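Local coordinates for protein putative leucoanthocyanidin reductase 1 (Vitis vinifera, PDB 3I6I) that catalyses the NADPH-dependent reduction of leucoanthocyanidins to flavan-3-ols such as catechin, a step of flavonoid metabolism, at residues Thr28-Ala33 against Phe204-Val209; Val124-Pro129 against Val283-Asp288; Leu233-Glu238 against Leu245-Val250; Val250-Leu255 against Ile276-Cys281. All blocks are in the same frame, centred on the assembly; numbering follows the deposited sequence.

Contact 1: residues Thr28-Ala33 against Phe204-Val209; sequences TASLDA and FTMKTV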
loop_
_atom_site.group_PDB
_atom_site.type_symbol
_atom_site.label_atom_id
_atom_site.label_comp_id
_atom_site.label_asym_id
_atom_site.label_seq_id
_atom_site.Cartn_x
_atom_site.Cartn_y
_atom_site.Cartn_z
ATOM N N THR A 28 -4.707 12.657 -0.205
ATOM C CA THR A 28 -4.039 13.931 -0.308
ATOM C C THR A 28 -3.531 14.140 -1.712
ATOM O O THR A 28 -3.662 15.229 -2.248
ATOM C CB THR A 28 -2.887 14.051 0.744
ATOM O OG1 THR A 28 -3.470 14.010 2.051
ATOM C CG2 THR A 28 -2.113 15.371 0.596
ATOM N N ALA A 29 -2.946 13.094 -2.300
ATOM C CA ALA A 29 -2.436 13.137 -3.677
ATOM C C ALA A 29 -3.554 13.397 -4.674
ATOM O O ALA A 29 -3.415 14.200 -5.580
ATOM C CB ALA A 29 -1.753 11.783 -4.026
ATOM N N SER A 30 -4.670 12.705 -4.496
ATOM C CA SER A 30 -5.849 12.929 -5.343
ATOM C C SER A 30 -6.282 14.415 -5.310
ATOM O O SER A 30 -6.480 15.045 -6.350
ATOM C CB SER A 30 -6.982 11.983 -4.957
ATOM O OG SER A 30 -8.044 12.058 -5.900
ATOM N N LEU A 31 -6.372 15.001 -4.120
ATOM C CA LEU A 31 -6.746 16.416 -3.995
ATOM C C LEU A 31 -5.694 17.381 -4.557
ATOM O O LEU A 31 -6.036 18.344 -5.227
ATOM C CB LEU A 31 -7.071 16.731 -2.538
ATOM C CG LEU A 31 -8.368 16.045 -2.086
ATOM C CD1 LEU A 31 -8.355 15.789 -0.584
ATOM C CD2 LEU A 31 -9.574 16.912 -2.483
ATOM N N ASP A 32 -4.414 17.092 -4.309
ATOM C CA ASP A 32 -3.295 17.865 -4.861
ATOM C C ASP A 32 -3.201 17.786 -6.399
ATOM O O ASP A 32 -2.667 18.712 -7.037
ATOM C CB ASP A 32 -1.967 17.413 -4.238
ATOM C CG ASP A 32 -1.820 17.838 -2.772
ATOM O OD1 ASP A 32 -2.704 18.547 -2.249
ATOM O OD2 ASP A 32 -0.816 17.454 -2.141
ATOM N N ALA A 33 -3.741 16.713 -6.978
ATOM C CA ALA A 33 -3.822 16.548 -8.443
ATOM C C ALA A 33 -5.026 17.256 -9.032
ATOM O O ALA A 33 -5.259 17.162 -10.229
ATOM C CB ALA A 33 -3.834 15.045 -8.832
ATOM N N PHE A 204 2.062 8.615 -7.202
ATOM C CA PHE A 204 2.142 7.745 -8.359
ATOM C C PHE A 204 0.905 6.870 -8.484
ATOM O O PHE A 204 0.452 6.677 -9.580
ATOM C CB PHE A 204 3.452 6.977 -8.415
ATOM C CG PHE A 204 4.628 7.867 -8.701
ATOM C CD1 PHE A 204 4.798 8.413 -9.959
ATOM C CD2 PHE A 204 5.550 8.184 -7.713
ATOM C CE1 PHE A 204 5.852 9.249 -10.230
ATOM C CE2 PHE A 204 6.630 9.018 -7.992
ATOM C CZ PHE A 204 6.786 9.554 -9.236
ATOM N N THR A 205 0.318 6.428 -7.368
ATOM C CA THR A 205 -0.974 5.780 -7.444
ATOM C C THR A 205 -2.021 6.603 -8.196
ATOM O O THR A 205 -2.755 6.075 -9.074
ATOM C CB THR A 205 -1.504 5.426 -6.038
ATOM O OG1 THR A 205 -0.688 4.415 -5.457
ATOM C CG2 THR A 205 -2.991 4.921 -6.103
ATOM N N MET A 206 -2.137 7.886 -7.862
ATOM C CA MET A 206 -3.186 8.669 -8.446
ATOM C C MET A 206 -2.928 8.895 -9.936
ATOM O O MET A 206 -3.885 9.054 -10.684
ATOM C CB MET A 206 -3.452 9.957 -7.645
ATOM C CG MET A 206 -4.130 9.641 -6.284
ATOM S SD MET A 206 -5.543 8.446 -6.380
ATOM C CE MET A 206 -6.574 9.300 -7.527
ATOM N N LYS A 207 -1.671 8.898 -10.396
ATOM C CA LYS A 207 -1.378 9.044 -11.841
ATOM C C LYS A 207 -1.903 7.860 -12.632
ATOM O O LYS A 207 -2.284 7.994 -13.802
ATOM C CB LYS A 207 0.143 9.113 -12.113
ATOM C CG LYS A 207 0.870 10.255 -11.443
ATOM C CD LYS A 207 2.315 10.364 -11.954
ATOM C CE LYS A 207 3.041 11.572 -11.370
ATOM N NZ LYS A 207 2.607 12.894 -11.923
ATOM N N THR A 208 -1.909 6.687 -12.003
ATOM C CA THR A 208 -2.289 5.448 -12.687
ATOM C C THR A 208 -3.775 5.320 -13.008
ATOM O O THR A 208 -4.127 4.530 -13.903
ATOM C CB THR A 208 -1.869 4.168 -11.897
ATOM O OG1 THR A 208 -2.761 3.936 -10.777
ATOM C CG2 THR A 208 -0.362 4.196 -11.501
ATOM N N VAL A 209 -4.642 6.085 -12.332
ATOM C CA VAL A 209 -6.083 5.707 -12.287
ATOM C C VAL A 209 -6.768 5.850 -13.635
ATOM O O VAL A 209 -7.802 5.196 -13.902
ATOM C CB VAL A 209 -6.904 6.443 -11.193
ATOM C CG1 VAL A 209 -6.361 6.060 -9.757
ATOM C CG2 VAL A 209 -6.886 7.997 -11.409
#
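Along 28-33, A29 is the first to touch 204-209: its CB points to helix 198-208 and lies 3.9 Å from CG of M206. One residue on, S30 carries the rest of the contact, and its CA lies 5.9 Å from the CA of M206, the nearest backbone approach of the two segments. M206 is laid along S30. CG sits 3.6 Å from the backbone N of S30, SD passes its CB at 4.1 Å, and the methyl CE ends 3.5 Å from S30 OG. Bends at chi2 (-46°) and chi3 (-57°) bring SD and CE alongside S30. S30 OG stands anti to its own N (chi1 -171°) and has its polar partner in T37 OG1, so the methionine methyl touches a hydroxyl already hydrogen-bonded. With an alanine at M206 the methylene, sulfur and methyl are gone, which would probably open a gap beside A29 and S30 and leave the two helices with little side-chain contact at this level. R35, just past helix 21-32, touches S30 and also reaches the M206 carbonyl through a weak hydrogen bond. Helix 21-32 is the crossover of the first beta-alpha-beta unit of the Rossmann fold, between strands 13-16 and 37-41, and its start supplies the NADPH-binding residues F21 and I22.

Contact 2: residues Val124-Pro129 against Val283-Asp288; sequences VNRADP and VNFSID
R126 and F285 join two surface loops by laying the arginine chain across an aromatic face. The CD methylene is the atom that does the touching: it makes a CH-pi contact, 3.6 Å from the ring centroid and 21° off the ring normal, displaced toward the CG-CD2 bond. NE follows at 3.5 Å from F285 CD2, and the guanidinium continues past the rim of the ring with its plane only 7° from that of the phenyl, so CD2 lies over one guanidinium face while the long axes of the side chains cross at roughly a right angle. Farther out, a water accepts from R126 NH2 at 3.3 Å and gives a weak bond to S286 O at 3.4 Å, a loose link from the arginine tip to the second loop. On the F285 side, H220 meets the ring edge to face while R222 makes a cation-pi contact with it. Just beyond, an ST turn shapes the loop, with D288 N donating to S286 OG over 3.1 Å. The arginine end is set by salt bridges from NH1 to D123 and from NH2 to D292. The ring lies about 6 Å, side chain to side chain, from N160, a cofactor-binding residue. With its charge probably balanced by two carboxylates, R126 offers the phenyl chiefly its methylene and the flat of its guanidinium.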
loop_
_atom_site.group_PDB
_atom_site.type_symbol
_atom_site.label_atom_id
_atom_site.label_comp_id
_atom_site.label_asym_id
_atom_site.label_seq_id
_atom_site.Cartn_x
_atom_site.Cartn_y
_atom_site.Cartn_z
ATOM N N VAL A 124 0.454 -10.225 -4.960
ATOM C CA VAL A 124 -0.101 -11.328 -4.198
ATOM C C VAL A 124 -0.249 -12.603 -5.024
ATOM O O VAL A 124 -0.357 -13.711 -4.477
ATOM C CB VAL A 124 -1.454 -10.938 -3.558
ATOM C CG1 VAL A 124 -1.291 -9.661 -2.724
ATOM C CG2 VAL A 124 -2.539 -10.760 -4.618
ATOM N N ASN A 125 -0.277 -12.452 -6.355
ATOM C CA ASN A 125 -0.267 -13.619 -7.225
ATOM C C ASN A 125 1.055 -14.289 -7.499
ATOM O O ASN A 125 1.062 -15.427 -7.961
ATOM C CB ASN A 125 -1.066 -13.362 -8.537
ATOM C CG ASN A 125 -2.555 -13.695 -8.371
ATOM O OD1 ASN A 125 -3.434 -13.064 -8.967
ATOM N ND2 ASN A 125 -2.835 -14.692 -7.538
ATOM N N ARG A 126 2.178 -13.652 -7.170
ATOM C CA ARG A 126 3.470 -14.241 -7.301
ATOM C C ARG A 126 4.072 -14.653 -5.957
ATOM O O ARG A 126 4.821 -15.605 -5.879
ATOM C CB ARG A 126 4.434 -13.253 -7.939
ATOM C CG ARG A 126 4.116 -13.013 -9.399
ATOM C CD ARG A 126 5.113 -12.110 -10.012
ATOM N NE ARG A 126 5.137 -12.212 -11.471
ATOM C CZ ARG A 126 4.570 -11.339 -12.287
ATOM N NH1 ARG A 126 3.914 -10.283 -11.809
ATOM N NH2 ARG A 126 4.697 -11.505 -13.599
ATOM N N ALA A 127 3.791 -13.868 -4.934
ATOM C CA ALA A 127 4.442 -14.064 -3.598
ATOM C C ALA A 127 3.747 -15.193 -2.847
ATOM O O ALA A 127 2.524 -15.325 -2.922
ATOM C CB ALA A 127 4.358 -12.787 -2.793
ATOM N N ASP A 128 4.517 -15.918 -2.039
ATOM C CA ASP A 128 4.033 -17.085 -1.322
ATOM C C ASP A 128 4.509 -17.013 0.156
ATOM O O ASP A 128 5.308 -17.863 0.600
ATOM C CB ASP A 128 4.570 -18.320 -2.056
ATOM C CG ASP A 128 4.150 -19.626 -1.444
ATOM O OD1 ASP A 128 3.035 -19.705 -0.887
ATOM O OD2 ASP A 128 4.969 -20.585 -1.506
ATOM N N PRO A 129 3.982 -16.044 0.921
ATOM C CA PRO A 129 4.407 -15.951 2.309
ATOM C C PRO A 129 3.922 -17.073 3.140
ATOM O O PRO A 129 2.942 -17.730 2.799
ATOM C CB PRO A 129 3.773 -14.655 2.796
ATOM C CG PRO A 129 2.556 -14.507 1.901
ATOM C CD PRO A 129 3.000 -14.993 0.591
ATOM N N VAL A 283 11.818 -8.811 -5.432
ATOM C CA VAL A 283 12.808 -8.667 -6.512
ATOM C C VAL A 283 13.002 -9.894 -7.408
ATOM O O VAL A 283 13.759 -9.822 -8.364
ATOM C CB VAL A 283 14.172 -8.273 -5.945
ATOM C CG1 VAL A 283 14.084 -6.902 -5.234
ATOM C CG2 VAL A 283 14.683 -9.374 -4.987
ATOM N N ASN A 284 12.348 -11.013 -7.114
ATOM C CA ASN A 284 12.657 -12.267 -7.748
ATOM C C ASN A 284 11.867 -12.626 -9.006
ATOM O O ASN A 284 11.836 -13.784 -9.395
ATOM C CB ASN A 284 12.588 -13.406 -6.730
ATOM C CG ASN A 284 11.209 -13.683 -6.273
ATOM O OD1 ASN A 284 10.254 -13.037 -6.721
ATOM N ND2 ASN A 284 11.070 -14.646 -5.373
ATOM N N PHE A 285 11.214 -11.646 -9.613
ATOM C CA PHE A 285 10.466 -11.850 -10.838
ATOM C C PHE A 285 10.681 -10.697 -11.799
ATOM O O PHE A 285 10.956 -9.570 -11.396
ATOM C CB PHE A 285 8.941 -11.993 -10.582
ATOM C CG PHE A 285 8.287 -10.793 -9.898
ATOM C CD1 PHE A 285 8.363 -10.622 -8.500
ATOM C CD2 PHE A 285 7.592 -9.843 -10.621
ATOM C CE1 PHE A 285 7.761 -9.523 -7.891
ATOM C CE2 PHE A 285 6.976 -8.756 -10.010
ATOM C CZ PHE A 285 7.051 -8.604 -8.636
ATOM N N SER A 286 10.529 -11.018 -13.073
ATOM C CA SER A 286 10.571 -10.062 -14.143
ATOM C C SER A 286 9.241 -9.341 -14.313
ATOM O O SER A 286 8.168 -9.931 -14.137
ATOM C CB SER A 286 10.921 -10.758 -15.457
ATOM O OG SER A 286 10.897 -9.798 -16.499
ATOM N N ILE A 287 9.332 -8.075 -14.708
ATOM C CA ILE A 287 8.133 -7.263 -15.008
ATOM C C ILE A 287 8.026 -6.933 -16.538
ATOM O O ILE A 287 7.245 -6.083 -16.943
ATOM C CB ILE A 287 8.044 -6.029 -14.108
ATOM C CG1 ILE A 287 9.289 -5.179 -14.126
ATOM C CG2 ILE A 287 7.753 -6.393 -12.598
ATOM C CD1 ILE A 287 9.132 -4.007 -13.244
ATOM N N ASP A 288 8.731 -7.705 -17.355
ATOM C CA ASP A 288 8.776 -7.515 -18.797
ATOM C C ASP A 288 7.528 -8.023 -19.525
ATOM O O ASP A 288 7.376 -7.774 -20.732
ATOM C CB ASP A 288 9.988 -8.226 -19.370
HETATM O O HOH W 1 7.403 -13.196 -14.218
#

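Contact 3: residues Leu233-Glu238 against Leu245-Val250; sequences LASVWE and LPRVTV
Where R247 reaches over to A234, S235 and E238, strand 247-250 runs roughly antiparallel to the helical segment 233-238, their axes 12.1 Å apart at 152°. That spacing is bridged by the arginine, whose chain is extended from CG to NE. Its NH2 is gripped twice, each time within the guanidinium plane: S235 OG accepts at 3.0 Å along a nearly straight bond (166°), and E238 OE1 at 2.9 Å in a salt bridge. The glutamate oxygen is met from above its carboxylate plane, the two flat groups being turned 63° apart. A234 CB sits over one guanidinium face, 3.7 Å from NH1. Helix 230-241 leads through a short connection into strand 247-250, which pairs in parallel with strand 183-186, away from the cofactor-binding Rossmann sheet. The second carboxylate oxygen of E238 works on the turn: OE2 takes the backbone N of L245 at 3.0 Å on its anti side. E238 has CG beside the backbone N and extends beyond it, which brings the carboxylate between the arginine and L245. A water accepts from R247 NE at 2.9 Å and donates to L245 O at 2.8 Å; its approach to E238 OE2 is too short to be trusted. N231, one turn earlier in the helix, offers its carbonyl to both S235 OG and R247 NH1.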
loop_
_atom_site.group_PDB
_atom_site.type_symbol
_atom_site.label_atom_id
_atom_site.label_comp_id
_atom_site.label_asym_id
_atom_site.label_seq_id
_atom_site.Cartn_x
_atom_site.Cartn_y
_atom_site.Cartn_z
ATOM N N LEU A 233 20.361 -0.264 4.294
ATOM C CA LEU A 233 19.378 0.564 4.942
ATOM C C LEU A 233 19.934 1.033 6.298
ATOM O O LEU A 233 19.891 2.233 6.639
ATOM C CB LEU A 233 18.072 -0.213 5.107
ATOM C CG LEU A 233 16.814 0.618 5.432
ATOM C CD1 LEU A 233 16.329 1.463 4.197
ATOM C CD2 LEU A 233 15.628 -0.287 5.931
ATOM N N ALA A 234 20.520 0.086 7.025
ATOM C CA ALA A 234 21.269 0.412 8.251
ATOM C C ALA A 234 22.337 1.457 8.043
ATOM O O ALA A 234 22.450 2.432 8.798
ATOM C CB ALA A 234 21.892 -0.857 8.837
ATOM N N SER A 235 23.143 1.284 7.002
ATOM C CA SER A 235 24.184 2.244 6.720
ATOM C C SER A 235 23.677 3.648 6.400
ATOM O O SER A 235 24.309 4.623 6.811
ATOM C CB SER A 235 25.113 1.725 5.633
ATOM O OG SER A 235 25.733 0.521 6.063
ATOM N N VAL A 236 22.552 3.766 5.691
ATOM C CA VAL A 236 21.954 5.070 5.458
ATOM C C VAL A 236 21.584 5.743 6.780
ATOM O O VAL A 236 21.788 6.931 6.968
ATOM C CB VAL A 236 20.669 5.016 4.595
ATOM C CG1 VAL A 236 20.154 6.442 4.447
ATOM C CG2 VAL A 236 20.938 4.375 3.236
ATOM N N TRP A 237 21.046 4.972 7.711
ATOM C CA TRP A 237 20.668 5.531 9.007
ATOM C C TRP A 237 21.873 5.987 9.813
ATOM O O TRP A 237 21.851 7.064 10.413
ATOM C CB TRP A 237 19.793 4.549 9.793
ATOM C CG TRP A 237 19.308 5.099 11.076
ATOM C CD1 TRP A 237 19.561 4.606 12.331
ATOM C CD2 TRP A 237 18.488 6.256 11.255
ATOM N NE1 TRP A 237 18.969 5.392 13.274
ATOM C CE2 TRP A 237 18.276 6.400 12.644
ATOM C CE3 TRP A 237 17.912 7.185 10.383
ATOM C CZ2 TRP A 237 17.522 7.446 13.180
ATOM C CZ3 TRP A 237 17.165 8.236 10.927
ATOM C CH2 TRP A 237 16.974 8.350 12.305
ATOM N N GLU A 238 22.952 5.204 9.772
ATOM C CA GLU A 238 24.197 5.545 10.458
ATOM C C GLU A 238 24.767 6.849 9.924
ATOM O O GLU A 238 25.243 7.670 10.689
ATOM C CB GLU A 238 25.221 4.432 10.289
ATOM C CG GLU A 238 24.823 3.172 11.051
ATOM C CD GLU A 238 25.824 2.042 10.936
ATOM O OE1 GLU A 238 26.413 1.865 9.855
ATOM O OE2 GLU A 238 26.030 1.319 11.939
ATOM N N LEU A 245 26.102 1.793 14.852
ATOM C CA LEU A 245 25.527 0.919 15.893
ATOM C C LEU A 245 25.911 -0.550 15.670
ATOM O O LEU A 245 26.144 -0.971 14.539
ATOM C CB LEU A 245 24.016 1.009 15.876
ATOM C CG LEU A 245 23.385 2.402 15.841
ATOM C CD1 LEU A 245 21.860 2.273 15.868
ATOM C CD2 LEU A 245 23.916 3.318 16.967
ATOM N N PRO A 246 25.903 -1.367 16.740
ATOM C CA PRO A 246 26.067 -2.815 16.565
ATOM C C PRO A 246 24.987 -3.406 15.684
ATOM O O PRO A 246 23.863 -2.907 15.654
ATOM C CB PRO A 246 25.952 -3.362 17.996
ATOM C CG PRO A 246 26.199 -2.239 18.860
ATOM C CD PRO A 246 25.732 -1.008 18.151
ATOM N N ARG A 247 25.349 -4.455 14.946
ATOM C CA ARG A 247 24.404 -5.201 14.139
ATOM C C ARG A 247 24.279 -6.607 14.704
ATOM O O ARG A 247 25.272 -7.241 15.073
ATOM C CB ARG A 247 24.882 -5.235 12.698
ATOM C CG ARG A 247 25.008 -3.856 12.114
ATOM C CD ARG A 247 25.352 -3.841 10.634
ATOM N NE ARG A 247 25.629 -2.464 10.242
ATOM C CZ ARG A 247 25.434 -1.975 9.023
ATOM N NH1 ARG A 247 24.962 -2.735 8.068
ATOM N NH2 ARG A 247 25.690 -0.704 8.778
ATOM N N VAL A 248 23.053 -7.078 14.819
ATOM C CA VAL A 248 22.804 -8.411 15.330
ATOM C C VAL A 248 21.938 -9.139 14.324
ATOM O O VAL A 248 21.152 -8.497 13.648
ATOM C CB VAL A 248 22.126 -8.377 16.747
ATOM C CG1 VAL A 248 22.988 -7.622 17.781
ATOM C CG2 VAL A 248 20.643 -7.862 16.676
ATOM N N THR A 249 22.058 -10.463 14.240
ATOM C CA THR A 249 21.275 -11.246 13.278
ATOM C C THR A 249 19.924 -11.709 13.862
ATOM O O THR A 249 19.864 -12.206 14.978
ATOM C CB THR A 249 22.047 -12.516 12.875
ATOM O OG1 THR A 249 23.271 -12.107 12.287
ATOM C CG2 THR A 249 21.249 -13.378 11.857
ATOM N N VAL A 250 18.876 -11.527 13.091
ATOM C CA VAL A 250 17.570 -12.188 13.331
ATOM C C VAL A 250 17.477 -13.243 12.238
ATOM O O VAL A 250 17.525 -12.927 11.041
ATOM C CB VAL A 250 16.421 -11.159 13.292
ATOM C CG1 VAL A 250 15.064 -11.859 13.235
ATOM C CG2 VAL A 250 16.492 -10.202 14.439
HETATM O O HOH W 2 27.192 -0.805 11.971
#

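Contact 4: residues Val250-Leu255 against Ile276-Cys281; sequences VTEDDL and IFIKGC
E252 and L255 belong to the first turn of helix 252-260, opened by a capping box, and both meet I278, near the C-terminal end of helix 266-277. The box has T251 as N-cap: D254 N donates to T251 OG1 at 3.0 Å, and T251 N donates to D254 OD2, also at 3.0 Å, from above the carboxylate plane. I278 points at this turn and uses both branches. The methyl CG2 touches the end of E252, 3.7 Å from CD, while CG1 lies 4.1 Å from E252 CB and equally far from L255 CD1. CD1, carried on the same branch, comes 4.2 Å from E252 CA, beside the helix backbone. E252 sends CG anti to its N (chi1 162°) and stretches on from there, so its whole length passes over the isoleucine. The carboxylate is held from helix 266-277, OE2 being hydrogen-bonded to H274 NE2. A serine at I278 lacks both the ethyl branch and the methyl, and would probably leave L255 CD1 and the E252 chain without the apolar surface they rest on. Chemically, I278 supplies only carbon: its CG1 meets E252 CB and L255 CD1, while its CG2 lies against the carboxylate group itself, whose OE2 finds its polar partner in the histidine and asks nothing of the isoleucine.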
loop_
_atom_site.group_PDB
_atom_site.type_symbol
_atom_site.label_atom_id
_atom_site.label_comp_id
_atom_site.label_asym_id
_atom_site.label_seq_id
_atom_site.Cartn_x
_atom_site.Cartn_y
_atom_site.Cartn_z
ATOM N N VAL A 250 18.876 -11.527 13.091
ATOM C CA VAL A 250 17.570 -12.188 13.331
ATOM C C VAL A 250 17.477 -13.243 12.238
ATOM O O VAL A 250 17.525 -12.927 11.041
ATOM C CB VAL A 250 16.421 -11.159 13.292
ATOM C CG1 VAL A 250 15.064 -11.859 13.235
ATOM C CG2 VAL A 250 16.492 -10.202 14.439
ATOM N N THR A 251 17.415 -14.512 12.637
ATOM C CA THR A 251 17.452 -15.600 11.728
ATOM C C THR A 251 16.081 -15.814 11.039
ATOM O O THR A 251 15.034 -15.334 11.506
ATOM C CB THR A 251 17.834 -16.928 12.421
ATOM O OG1 THR A 251 16.838 -17.285 13.387
ATOM C CG2 THR A 251 19.259 -16.900 13.073
ATOM N N GLU A 252 16.103 -16.574 9.959
ATOM C CA GLU A 252 14.877 -17.025 9.299
ATOM C C GLU A 252 13.976 -17.758 10.321
ATOM O O GLU A 252 12.775 -17.552 10.363
ATOM C CB GLU A 252 15.184 -17.954 8.139
ATOM C CG GLU A 252 13.995 -18.800 7.691
ATOM C CD GLU A 252 14.258 -19.517 6.364
ATOM O OE1 GLU A 252 15.413 -19.930 6.180
ATOM O OE2 GLU A 252 13.330 -19.730 5.539
ATOM N N ASP A 253 14.566 -18.612 11.138
ATOM C CA ASP A 253 13.765 -19.392 12.071
ATOM C C ASP A 253 13.132 -18.513 13.157
ATOM O O ASP A 253 12.011 -18.811 13.614
ATOM C CB ASP A 253 14.551 -20.573 12.642
ATOM C CG ASP A 253 14.392 -21.863 11.775
ATOM O OD1 ASP A 253 13.869 -21.823 10.608
ATOM O OD2 ASP A 253 14.776 -22.925 12.259
ATOM N N ASP A 254 13.836 -17.450 13.567
ATOM C CA ASP A 254 13.241 -16.420 14.453
ATOM C C ASP A 254 11.940 -15.873 13.855
ATOM O O ASP A 254 10.918 -15.806 14.514
ATOM C CB ASP A 254 14.204 -15.258 14.741
ATOM C CG ASP A 254 15.463 -15.667 15.567
ATOM O OD1 ASP A 254 15.411 -16.673 16.323
ATOM O OD2 ASP A 254 16.510 -14.928 15.496
ATOM N N LEU A 255 11.983 -15.488 12.593
ATOM C CA LEU A 255 10.797 -14.920 11.954
ATOM C C LEU A 255 9.712 -15.977 11.774
ATOM O O LEU A 255 8.557 -15.663 11.953
ATOM C CB LEU A 255 11.181 -14.289 10.627
ATOM C CG LEU A 255 12.127 -13.101 10.633
ATOM C CD1 LEU A 255 12.590 -12.770 9.143
ATOM C CD2 LEU A 255 11.448 -11.875 11.292
ATOM N N ILE A 276 9.975 -11.018 2.271
ATOM C CA ILE A 276 10.795 -9.955 1.693
ATOM C C ILE A 276 12.260 -10.211 1.883
ATOM O O ILE A 276 13.002 -10.227 0.890
ATOM C CB ILE A 276 10.446 -8.589 2.240
ATOM C CG1 ILE A 276 8.979 -8.208 2.016
ATOM C CG2 ILE A 276 11.455 -7.508 1.762
ATOM C CD1 ILE A 276 8.517 -7.042 2.927
ATOM N N PHE A 277 12.677 -10.385 3.143
ATOM C CA PHE A 277 14.101 -10.309 3.502
ATOM C C PHE A 277 14.829 -11.640 3.556
ATOM O O PHE A 277 16.071 -11.669 3.569
ATOM C CB PHE A 277 14.282 -9.504 4.768
ATOM C CG PHE A 277 13.887 -8.066 4.606
ATOM C CD1 PHE A 277 14.646 -7.201 3.822
ATOM C CD2 PHE A 277 12.733 -7.581 5.149
ATOM C CE1 PHE A 277 14.258 -5.902 3.635
ATOM C CE2 PHE A 277 12.328 -6.275 4.950
ATOM C CZ PHE A 277 13.113 -5.416 4.216
ATOM N N ILE A 278 14.081 -12.728 3.598
ATOM C CA ILE A 278 14.652 -14.064 3.436
ATOM C C ILE A 278 14.456 -14.581 2.012
ATOM O O ILE A 278 15.404 -15.045 1.390
ATOM C CB ILE A 278 14.124 -15.071 4.495
ATOM C CG1 ILE A 278 14.437 -14.576 5.915
ATOM C CG2 ILE A 278 14.626 -16.507 4.247
ATOM C CD1 ILE A 278 15.900 -14.295 6.289
ATOM N N LYS A 279 13.237 -14.499 1.478
ATOM C CA LYS A 279 12.935 -15.157 0.217
ATOM C C LYS A 279 13.018 -14.238 -1.019
ATOM O O LYS A 279 12.946 -14.729 -2.115
ATOM C CB LYS A 279 11.566 -15.840 0.277
ATOM C CG LYS A 279 11.489 -16.854 1.423
ATOM C CD LYS A 279 10.529 -17.955 1.187
ATOM C CE LYS A 279 9.141 -17.435 1.321
ATOM N NZ LYS A 279 8.115 -18.458 0.973
ATOM N N GLY A 280 13.181 -12.932 -0.832
ATOM C CA GLY A 280 13.384 -12.022 -1.951
ATOM C C GLY A 280 12.141 -11.781 -2.765
ATOM O O GLY A 280 12.249 -11.570 -3.989
ATOM N N CYS A 281 10.958 -11.795 -2.116
ATOM C CA CYS A 281 9.669 -11.753 -2.870
ATOM C C CYS A 281 9.447 -10.491 -3.741
ATOM O O CYS A 281 8.678 -10.527 -4.707
ATOM C CB CYS A 281 8.477 -11.980 -1.911
ATOM S SG CYS A 281 8.080 -10.592 -0.890
#

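From the N terminus, the first loop opens at 28-33 and contact 1 closes it at 204-209, bringing the first Rossmann helix against helix 198-208. Before that closure, contact 2 opens at 124-129, and it closes only at 283-288, so the two cross; it joins the loop before helix 133-149 to the one before strand 292-294. Contacts 3 and 4 lie in series inside the loop of contact 2. They share V250: strand 247-250, tied back to helix 230-241, runs into helix 252-260, which meets segment 276-281, near the C-terminal end of helix 266-277. Contacts 2 and 4 touch, K279 NZ lying 2.9 Å from D128 O, a probable hydrogen bond.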